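Local coordinates for protein alkylhalidase CmlS (Streptomyces venezuelae, PDB 3I3L) that is a flavin-dependent halogenase of chloramphenicol biosynthesis that carries covalently bound FAD, at residues A375-F380 / D430-M435; R522-D527 / K536-R541. One frame throughout, in Å; residues are numbered along the deposited sequence.

Interaction 1 (A375-F380 / D430-M435)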
loop_
_atom_site.group_PDB
_atom_site.type_symbol
_atom_site.label_atom_id
_atom_site.label_comp_id
_atom_site.label_asym_id
_atom_site.label_seq_id
_atom_site.Cartn_x
_atom_site.Cartn_y
_atom_site.Cartn_z
ATOM N N ALA A 375 -4.808 -3.702 12.088
ATOM C CA ALA A 375 -5.105 -4.114 13.434
ATOM C C ALA A 375 -6.620 -4.063 13.661
ATOM O O ALA A 375 -7.187 -4.950 14.299
ATOM C CB ALA A 375 -4.358 -3.171 14.453
ATOM N N SER A 376 -7.262 -3.007 13.166
ATOM C CA SER A 376 -8.723 -2.889 13.178
ATOM C C SER A 376 -9.404 -4.064 12.495
ATOM O O SER A 376 -10.213 -4.746 13.105
ATOM C CB SER A 376 -9.139 -1.590 12.497
ATOM O OG SER A 376 -8.832 -0.533 13.357
ATOM N N PHE A 377 -9.065 -4.325 11.240
ATOM C CA PHE A 377 -9.658 -5.462 10.544
ATOM C C PHE A 377 -9.484 -6.787 11.260
ATOM O O PHE A 377 -10.462 -7.518 11.414
ATOM C CB PHE A 377 -9.240 -5.582 9.081
ATOM C CG PHE A 377 -9.955 -4.647 8.205
ATOM C CD1 PHE A 377 -9.510 -3.332 8.046
ATOM C CD2 PHE A 377 -11.095 -5.060 7.539
ATOM C CE1 PHE A 377 -10.206 -2.436 7.221
ATOM C CE2 PHE A 377 -11.782 -4.181 6.721
ATOM C CZ PHE A 377 -11.329 -2.858 6.568
ATOM N N TYR A 378 -8.263 -7.101 11.711
ATOM C CA TYR A 378 -8.088 -8.361 12.431
ATOM C C TYR A 378 -8.988 -8.394 13.711
ATOM O O TYR A 378 -9.621 -9.390 14.000
ATOM C CB TYR A 378 -6.633 -8.648 12.767
ATOM C CG TYR A 378 -5.852 -9.198 11.617
ATOM C CD1 TYR A 378 -6.317 -10.259 10.892
ATOM C CD2 TYR A 378 -4.645 -8.651 11.234
ATOM C CE1 TYR A 378 -5.603 -10.794 9.838
ATOM C CE2 TYR A 378 -3.906 -9.198 10.141
ATOM C CZ TYR A 378 -4.420 -10.244 9.460
ATOM O OH TYR A 378 -3.737 -10.811 8.372
ATOM N N THR A 379 -9.013 -7.293 14.476
ATOM C CA THR A 379 -9.867 -7.229 15.649
ATOM C C THR A 379 -11.364 -7.518 15.347
ATOM O O THR A 379 -12.024 -8.201 16.134
ATOM C CB THR A 379 -9.689 -5.896 16.387
ATOM O OG1 THR A 379 -8.302 -5.761 16.664
ATOM C CG2 THR A 379 -10.461 -5.890 17.730
ATOM N N PHE A 380 -11.880 -7.016 14.225
ATOM C CA PHE A 380 -13.293 -7.249 13.866
ATOM C C PHE A 380 -13.562 -8.692 13.607
ATOM O O PHE A 380 -14.616 -9.221 14.030
ATOM C CB PHE A 380 -13.733 -6.461 12.610
ATOM C CG PHE A 380 -13.650 -4.988 12.785
ATOM C CD1 PHE A 380 -13.871 -4.417 14.047
ATOM C CD2 PHE A 380 -13.348 -4.155 11.709
ATOM C CE1 PHE A 380 -13.775 -3.036 14.225
ATOM C CE2 PHE A 380 -13.279 -2.764 11.878
ATOM C CZ PHE A 380 -13.487 -2.210 13.132
ATOM N N ASP A 430 -12.498 3.078 13.191
ATOM C CA ASP A 430 -13.756 3.633 12.746
ATOM C C ASP A 430 -13.547 3.829 11.240
ATOM O O ASP A 430 -14.477 3.695 10.458
ATOM C CB ASP A 430 -14.057 4.937 13.481
ATOM C CG ASP A 430 -15.440 4.928 14.157
ATOM O OD1 ASP A 430 -16.466 5.258 13.495
ATOM O OD2 ASP A 430 -15.498 4.607 15.367
ATOM N N ARG A 431 -12.308 4.062 10.834
ATOM C CA ARG A 431 -11.997 4.137 9.442
ATOM C C ARG A 431 -12.305 2.804 8.751
ATOM O O ARG A 431 -12.710 2.796 7.588
ATOM C CB ARG A 431 -10.556 4.517 9.254
ATOM C CG ARG A 431 -10.262 5.257 7.981
ATOM C CD ARG A 431 -8.758 5.594 7.851
ATOM N NE ARG A 431 -8.233 6.323 9.014
ATOM C CZ ARG A 431 -7.941 7.628 9.048
ATOM N NH1 ARG A 431 -8.125 8.399 7.965
ATOM N NH2 ARG A 431 -7.471 8.175 10.174
ATOM N N ALA A 432 -12.152 1.697 9.488
ATOM C CA ALA A 432 -12.304 0.390 8.918
ATOM C C ALA A 432 -13.722 -0.022 9.047
ATOM O O ALA A 432 -14.274 -0.776 8.208
ATOM C CB ALA A 432 -11.426 -0.608 9.613
ATOM N N SER A 433 -14.305 0.425 10.146
ATOM C CA SER A 433 -15.708 0.203 10.404
ATOM C C SER A 433 -16.527 0.858 9.271
ATOM O O SER A 433 -17.547 0.338 8.814
ATOM C CB SER A 433 -16.047 0.810 11.759
ATOM O OG SER A 433 -17.100 0.088 12.306
ATOM N N THR A 434 -16.005 1.975 8.792
ATOM C CA THR A 434 -16.631 2.730 7.771
ATOM C C THR A 434 -16.618 1.959 6.471
ATOM O O THR A 434 -17.685 1.751 5.886
ATOM C CB THR A 434 -15.992 4.114 7.636
ATOM O OG1 THR A 434 -16.306 4.884 8.813
ATOM C CG2 THR A 434 -16.549 4.849 6.427
ATOM N N MET A 435 -15.423 1.526 6.047
ATOM C CA MET A 435 -15.239 0.780 4.832
ATOM C C MET A 435 -16.167 -0.420 4.770
ATOM O O MET A 435 -16.809 -0.609 3.774
ATOM C CB MET A 435 -13.791 0.326 4.660
ATOM C CG MET A 435 -12.841 1.406 4.104
ATOM S SD MET A 435 -11.201 0.736 3.545
ATOM C CE MET A 435 -11.594 -0.971 3.438
#
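Ala-432 sets its methyl group into a hollow lined by Ser-376, Phe-377 and Phe-380, and so illustrates how a small knob on one helix is received by larger side chains of another. Its CB lies 3.2 Å from Phe-377 CE1, a tight fit, and 3.6 Å from Phe-380 CE2. The floor is Ser-376, whose CB stands 3.8 Å from Ala-432 CB at the point where the two backbones come nearest. The two rings receive the methyl differently: it meets Phe-380 at the edge, near the ring plane, but approaches Phe-377 obliquely. Phe-380 also reaches past it, with CE2 3.8 Å from Ser-433 N. Phe-377 has CG anti to its carbonyl carbon (chi1 -78°), and its ring points across toward helix 430-435, so that CZ reaches Met-435, about one turn beyond Ala-432. There the Met-435 chain, bent at chi3, crosses Phe-377 at about a right angle and brings Met-435 CE to 3.7 Å from Phe-377 CZ. No hydrogen bond joins the segments, whose axes approach to 9.1 Å at a crossing angle of -64°. Replacing Phe-377 by an alanine is likely to open a gap beside the Ala-432 methyl and take the ring away from Met-435 CE. Around this buried packing, Phe-377 continues into an aromatic cluster, meeting Phe-324 edge-to-face and Phe-373 at an intermediate angle, while Trp-409 meets the Phe-380 ring. The contact thus seats helix 430-439 across the C-terminal part of the long helix 352-382, with helix 400-406 touching the latter at Thr-379.

Interaction 2 (R522-D527 / K536-R541)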
loop_
_atom_site.group_PDB
_atom_site.type_symbol
_atom_site.label_atom_id
_atom_site.label_comp_id
_atom_site.label_asym_id
_atom_site.label_seq_id
_atom_site.Cartn_x
_atom_site.Cartn_y
_atom_site.Cartn_z
ATOM N N ARG A 522 -2.511 30.740 4.317
ATOM C CA ARG A 522 -1.997 30.664 5.681
ATOM C C ARG A 522 -2.696 31.687 6.577
ATOM O O ARG A 522 -2.976 31.425 7.728
ATOM C CB ARG A 522 -0.482 30.936 5.696
ATOM C CG ARG A 522 0.125 30.719 7.076
ATOM C CD ARG A 522 1.385 31.495 7.245
ATOM N NE ARG A 522 1.171 32.911 7.026
ATOM C CZ ARG A 522 0.803 33.764 7.969
ATOM N NH1 ARG A 522 0.646 35.036 7.651
ATOM N NH2 ARG A 522 0.586 33.344 9.212
ATOM N N GLN A 523 -2.930 32.866 6.031
ATOM C CA GLN A 523 -3.611 33.943 6.731
ATOM C C GLN A 523 -4.973 33.518 7.211
ATOM O O GLN A 523 -5.339 33.773 8.369
ATOM C CB GLN A 523 -3.745 35.153 5.834
ATOM C CG GLN A 523 -2.488 35.979 5.831
ATOM C CD GLN A 523 -2.407 36.857 7.064
ATOM O OE1 GLN A 523 -3.179 36.693 8.037
ATOM N NE2 GLN A 523 -1.471 37.798 7.039
ATOM N N ILE A 524 -5.703 32.833 6.340
ATOM C CA ILE A 524 -6.945 32.232 6.748
ATOM C C ILE A 524 -6.807 31.541 8.105
ATOM O O ILE A 524 -7.614 31.780 9.012
ATOM C CB ILE A 524 -7.490 31.234 5.712
ATOM C CG1 ILE A 524 -7.716 31.962 4.369
ATOM C CG2 ILE A 524 -8.739 30.535 6.277
ATOM C CD1 ILE A 524 -8.347 31.126 3.259
ATOM N N PHE A 525 -5.763 30.733 8.264
ATOM C CA PHE A 525 -5.686 29.849 9.422
ATOM C C PHE A 525 -5.159 30.518 10.672
ATOM O O PHE A 525 -5.491 30.104 11.782
ATOM C CB PHE A 525 -4.975 28.530 9.076
ATOM C CG PHE A 525 -5.759 27.699 8.089
ATOM C CD1 PHE A 525 -6.804 26.886 8.517
ATOM C CD2 PHE A 525 -5.503 27.797 6.723
ATOM C CE1 PHE A 525 -7.590 26.149 7.591
ATOM C CE2 PHE A 525 -6.256 27.074 5.815
ATOM C CZ PHE A 525 -7.312 26.251 6.248
ATOM N N GLN A 526 -4.363 31.558 10.481
ATOM C CA GLN A 526 -3.950 32.455 11.550
ATOM C C GLN A 526 -5.174 33.203 12.144
ATOM O O GLN A 526 -5.341 33.302 13.348
ATOM C CB GLN A 526 -2.961 33.482 10.987
ATOM C CG GLN A 526 -2.337 34.343 12.083
ATOM C CD GLN A 526 -1.639 33.465 13.069
ATOM O OE1 GLN A 526 -0.782 32.640 12.693
ATOM N NE2 GLN A 526 -1.990 33.600 14.346
ATOM N N ASP A 527 -6.034 33.692 11.264
ATOM C CA ASP A 527 -7.284 34.342 11.656
ATOM C C ASP A 527 -8.143 33.345 12.400
ATOM O O ASP A 527 -8.697 33.659 13.468
ATOM C CB ASP A 527 -8.040 34.870 10.430
ATOM C CG ASP A 527 -7.332 36.044 9.739
ATOM O OD1 ASP A 527 -6.486 36.715 10.363
ATOM O OD2 ASP A 527 -7.639 36.320 8.560
ATOM N N LYS A 536 -18.727 27.362 8.242
ATOM C CA LYS A 536 -19.245 28.242 7.202
ATOM C C LYS A 536 -18.241 29.330 6.819
ATOM O O LYS A 536 -18.027 29.590 5.647
ATOM C CB LYS A 536 -20.604 28.853 7.630
ATOM C CG LYS A 536 -21.754 27.841 7.625
ATOM C CD LYS A 536 -22.979 28.409 8.384
ATOM C CE LYS A 536 -24.098 27.360 8.420
ATOM N NZ LYS A 536 -25.354 27.914 8.992
ATOM N N THR A 537 -17.616 29.970 7.808
ATOM C CA THR A 537 -16.664 31.003 7.498
ATOM C C THR A 537 -15.439 30.416 6.808
ATOM O O THR A 537 -14.890 30.987 5.865
ATOM C CB THR A 537 -16.185 31.773 8.763
ATOM O OG1 THR A 537 -17.293 32.464 9.392
ATOM C CG2 THR A 537 -15.094 32.792 8.337
ATOM N N LEU A 538 -14.965 29.290 7.310
ATOM C CA LEU A 538 -13.776 28.667 6.720
ATOM C C LEU A 538 -13.997 28.328 5.216
ATOM O O LEU A 538 -13.186 28.672 4.355
ATOM C CB LEU A 538 -13.410 27.420 7.519
ATOM C CG LEU A 538 -12.111 26.709 7.102
ATOM C CD1 LEU A 538 -10.960 27.652 6.808
ATOM C CD2 LEU A 538 -11.748 25.729 8.187
ATOM N N VAL A 539 -15.110 27.697 4.906
ATOM C CA VAL A 539 -15.437 27.378 3.497
ATOM C C VAL A 539 -15.424 28.623 2.637
ATOM O O VAL A 539 -14.819 28.643 1.552
ATOM C CB VAL A 539 -16.788 26.653 3.392
ATOM C CG1 VAL A 539 -17.270 26.517 1.898
ATOM C CG2 VAL A 539 -16.669 25.337 4.074
ATOM N N LYS A 540 -16.034 29.683 3.138
ATOM C CA LYS A 540 -16.100 30.926 2.381
ATOM C C LYS A 540 -14.730 31.544 2.122
ATOM O O LYS A 540 -14.432 31.973 1.017
ATOM C CB LYS A 540 -17.072 31.924 3.049
ATOM C CG LYS A 540 -16.726 33.418 2.777
ATOM C CD LYS A 540 -17.976 34.315 2.588
ATOM C CE LYS A 540 -17.615 35.842 2.793
ATOM N NZ LYS A 540 -16.916 36.151 4.125
ATOM N N ARG A 541 -13.913 31.609 3.159
ATOM C CA ARG A 541 -12.585 32.145 3.042
ATOM C C ARG A 541 -11.732 31.320 2.068
ATOM O O ARG A 541 -10.921 31.865 1.323
ATOM C CB ARG A 541 -11.916 32.129 4.411
ATOM C CG ARG A 541 -12.464 33.130 5.394
ATOM C CD ARG A 541 -12.031 34.548 5.068
ATOM N NE ARG A 541 -10.576 34.768 5.063
ATOM C CZ ARG A 541 -9.849 35.165 6.122
ATOM N NH1 ARG A 541 -10.389 35.338 7.315
ATOM N NH2 ARG A 541 -8.564 35.354 6.010
#
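The guanidinium of Arg-541 lies with one face over Ile-524 CB and turns its edge to Asp-527, an instructive case of one flat group serving both apolar and ionic packing. At that edge NH1 and NH2 grip the same carboxylate oxygen end-on. The bond from Arg-541 NH2 to Asp-527 OD2 is the shorter and straighter, 2.9 Å with an N-H...O angle of 160°; Arg-541 NH1 reaches Asp-527 OD2 at 3.2 Å and is more bent. OD2 sits almost in the guanidinium plane and is approached on its anti side, although the two groups are turned 50° apart. This double grip, together with Ile-524 against the face, should restrict rotation of the guanidinium. Arg-541 gets there by doubling back: bends at chi2 and chi3 carry its chain past Ile-524, the two side chains running in opposite directions. Ile-524 CD1 packs against the opposite backbone, 3.3 Å from Arg-541 O. On its other branch, Ile-524 CG2 sits over the centre of one face of the neighbouring Phe-525 ring and touches Leu-538 CD1 at 3.7 Å. The same leucine methyl meets Phe-525 CE1 obliquely at 3.8 Å, so the ion pair borders an apolar patch. The axes of segments 522-527 and 536-541 run nearly antiparallel, at 162°, forming a helical hairpin in the C-terminal domain. Beneath its apolar side lies helix 551-560, where Leu-558 meets Phe-525 and Val-555 meets Leu-538. Phe-533, in the connecting loop, touches Asp-527 and Leu-538, and Gln-526 and Arg-522 bond to Ala-483 at the start of strand 483-491.

Read from the N terminus, the chain passes through most of the FAD-binding region before the long helix 352-382 opens interaction 1. That contact closes a loop of 49 intervening residues, partly unmodelled and with helices but no strands, when helix 430-439 returns to the earlier helix. Only afterwards does interaction 2 begin, closing a far shorter loop of eight residues between adjacent helices of the C-terminal domain. The two are in series, neither nested nor crossed, and their centres stand 33 Å apart. One is a long-range closure that ties helix 430-439 to the long helix 352-382, which begins in the FAD-binding region; the other is a local hairpin within the C-terminal domain.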